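Local structure of beta-glucoside kinase (4HTL) at residues G157-E162 and Y172-T177. The protein phosphorylates cellobiose with ATP to give cellobiose-6'-phosphate, as a sugar kinase of the ROK family, and may also regulate transcription of the cellobiose-PTS operon. Sequence-based numbering, arbitrary orientation.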
loop_
_atom_site.group_PDB
_atom_site.type_symbol
_atom_site.label_atom_id
_atom_site.label_comp_id
_atom_site.label_asym_id
_atom_site.label_seq_id
_atom_site.Cartn_x
_atom_site.Cartn_y
_atom_site.Cartn_z
ATOM N N GLY A 157 9.095 5.907 -1.964
ATOM C CA GLY A 157 10.522 5.821 -1.924
ATOM C C GLY A 157 11.108 5.148 -0.705
ATOM O O GLY A 157 12.299 4.819 -0.678
ATOM N N TYR A 158 10.288 4.970 0.322
ATOM C CA TYR A 158 10.729 4.286 1.547
ATOM C C TYR A 158 10.552 2.766 1.476
ATOM O O TYR A 158 10.938 2.061 2.414
ATOM C CB TYR A 158 9.996 4.844 2.767
ATOM C CG TYR A 158 10.525 6.170 3.250
ATOM C CD1 TYR A 158 10.231 7.362 2.599
ATOM C CD2 TYR A 158 11.374 6.220 4.344
ATOM C CE1 TYR A 158 10.750 8.557 3.068
ATOM C CE2 TYR A 158 11.878 7.411 4.812
ATOM C CZ TYR A 158 11.568 8.572 4.164
ATOM O OH TYR A 158 12.067 9.770 4.653
HETATM N N MSE A 159 10.052 2.227 0.361
HETATM C CA MSE A 159 10.016 0.771 0.261
HETATM C C MSE A 159 11.450 0.245 0.184
HETATM O O MSE A 159 12.330 0.816 -0.478
HETATM C CB MSE A 159 9.288 0.277 -0.977
HETATM C CG MSE A 159 7.752 0.545 -1.011
HETATM SE SE MSE A 159 6.883 -0.251 -2.480
HETATM C CE MSE A 159 7.294 1.055 -3.785
ATOM N N PHE A 160 11.678 -0.841 0.890
ATOM C CA PHE A 160 12.973 -1.535 0.816
ATOM C C PHE A 160 13.151 -2.173 -0.552
ATOM O O PHE A 160 12.327 -2.963 -1.025
ATOM C CB PHE A 160 13.080 -2.572 1.958
ATOM C CG PHE A 160 13.330 -1.967 3.328
ATOM C CD1 PHE A 160 14.446 -1.238 3.570
ATOM C CD2 PHE A 160 12.444 -2.146 4.354
ATOM C CE1 PHE A 160 14.691 -0.650 4.803
ATOM C CE2 PHE A 160 12.685 -1.629 5.586
ATOM C CZ PHE A 160 13.796 -0.856 5.813
ATOM N N SER A 161 14.292 -1.908 -1.175
ATOM C CA SER A 161 14.678 -2.607 -2.397
ATOM C C SER A 161 15.627 -3.772 -2.157
ATOM O O SER A 161 15.902 -4.535 -3.050
ATOM C CB SER A 161 15.308 -1.600 -3.351
ATOM O OG SER A 161 16.468 -0.977 -2.793
ATOM N N GLU A 162 16.059 -3.951 -0.920
ATOM C CA GLU A 162 16.881 -5.056 -0.527
ATOM C C GLU A 162 16.691 -5.317 0.953
ATOM O O GLU A 162 16.059 -4.515 1.651
ATOM C CB GLU A 162 18.325 -4.818 -0.817
ATOM C CG GLU A 162 18.901 -3.620 -0.086
ATOM C CD GLU A 162 20.323 -3.315 -0.531
ATOM O OE1 GLU A 162 21.279 -3.931 -0.013
ATOM O OE2 GLU A 162 20.474 -2.490 -1.444
ATOM N N TYR A 172 18.712 1.452 2.332
ATOM C CA TYR A 172 18.239 0.231 1.683
ATOM C C TYR A 172 16.877 0.409 0.986
ATOM O O TYR A 172 16.237 -0.591 0.503
ATOM C CB TYR A 172 18.189 -0.897 2.698
ATOM C CG TYR A 172 19.466 -1.044 3.432
ATOM C CD1 TYR A 172 20.564 -1.660 2.854
ATOM C CD2 TYR A 172 19.636 -0.450 4.702
ATOM C CE1 TYR A 172 21.748 -1.782 3.547
ATOM C CE2 TYR A 172 20.849 -0.544 5.369
ATOM C CZ TYR A 172 21.912 -1.170 4.764
ATOM O OH TYR A 172 23.125 -1.328 5.461
ATOM N N THR A 173 16.477 1.663 0.873
ATOM C CA THR A 173 15.186 2.054 0.276
ATOM C C THR A 173 15.357 2.627 -1.119
ATOM O O THR A 173 16.436 3.113 -1.486
ATOM C CB THR A 173 14.402 3.035 1.164
ATOM O OG1 THR A 173 15.034 4.328 1.153
ATOM C CG2 THR A 173 14.244 2.505 2.552
ATOM N N LEU A 174 14.286 2.569 -1.907
ATOM C CA LEU A 174 14.284 3.071 -3.311
ATOM C C LEU A 174 14.835 4.486 -3.394
ATOM O O LEU A 174 15.603 4.788 -4.319
ATOM C CB LEU A 174 12.894 3.018 -3.922
ATOM C CG LEU A 174 12.304 1.614 -4.188
ATOM C CD1 LEU A 174 10.802 1.693 -4.511
ATOM C CD2 LEU A 174 13.095 0.852 -5.289
ATOM N N ASN A 175 14.482 5.341 -2.419
ATOM C CA ASN A 175 14.991 6.732 -2.394
ATOM C C ASN A 175 16.496 6.822 -2.522
ATOM O O ASN A 175 17.010 7.835 -3.029
ATOM C CB ASN A 175 14.578 7.434 -1.110
ATOM C CG ASN A 175 13.172 8.022 -1.175
ATOM O OD1 ASN A 175 12.751 8.487 -2.224
ATOM N ND2 ASN A 175 12.471 8.083 -0.031
ATOM N N GLU A 176 17.180 5.867 -1.907
ATOM C CA GLU A 176 18.622 5.830 -1.901
ATOM C C GLU A 176 19.303 4.780 -2.754
ATOM O O GLU A 176 20.546 4.743 -2.800
ATOM C CB GLU A 176 19.140 5.801 -0.443
ATOM C CG GLU A 176 18.541 6.933 0.376
ATOM C CD GLU A 176 19.146 7.133 1.763
ATOM O OE1 GLU A 176 20.372 6.971 1.899
ATOM O OE2 GLU A 176 18.367 7.499 2.702
ATOM N N THR A 177 18.536 3.915 -3.426
ATOM C CA THR A 177 19.115 2.881 -4.304
ATOM C C THR A 177 18.699 2.973 -5.755
ATOM O O THR A 177 19.360 2.387 -6.611
ATOM C CB THR A 177 18.666 1.458 -3.837
ATOM O OG1 THR A 177 17.254 1.294 -3.978
ATOM C CG2 THR A 177 19.059 1.247 -2.358
#
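Phe-160 turns the edge of its ring to Tyr-172: Tyr-172 O lies near the ring plane, 3.6 Å from Phe-160 CD1, with the tyrosine CB beside it. At the edge of the Tyr-172 ring sits the Glu-162 carboxylate, Glu-162 OE1 3.7 Å from Tyr-172 CD1, its plane turned 70° from the ring. The amide plane of Asn-175 stands almost perpendicular to the Tyr-158 ring, and Asn-175 ND2 comes 3.5 Å from Tyr-158 CD1. The rings of Tyr-158 and Phe-160 stack on Tyr-234 and Tyr-230 of the second subunit, respectively.

The backbones join in a single beta bridge, Phe-160 with Thr-173. Ser-161 N donates to Tyr-172 O, and Leu-174 N reaches Met-159 O at 3.0 Å. One step further, Asn-175 N meets a lone pair of Gly-157 O at 2.8 Å. Ser-161 OG, set between its own backbone N and carbonyl carbon (chi1 60°), shares a 2.7 Å hydrogen bond with Thr-177 OG1. Beside the backbone bonds, Met-159 CE makes an apolar contact with Leu-174 CD1 at 3.6 Å.

Thr-173 is the N-cap residue of helix 174-177, and its OG1 bonds to Gly-170 O. Gly-157 O and Met-159 O accept first-turn N-H groups, for which a helix has no acceptors of its own. Backbone hydrogen bonds and the Ser-161/Thr-177 hydroxyl pair thus tie the helix start to loop 157-162, which itself packs against the second subunit.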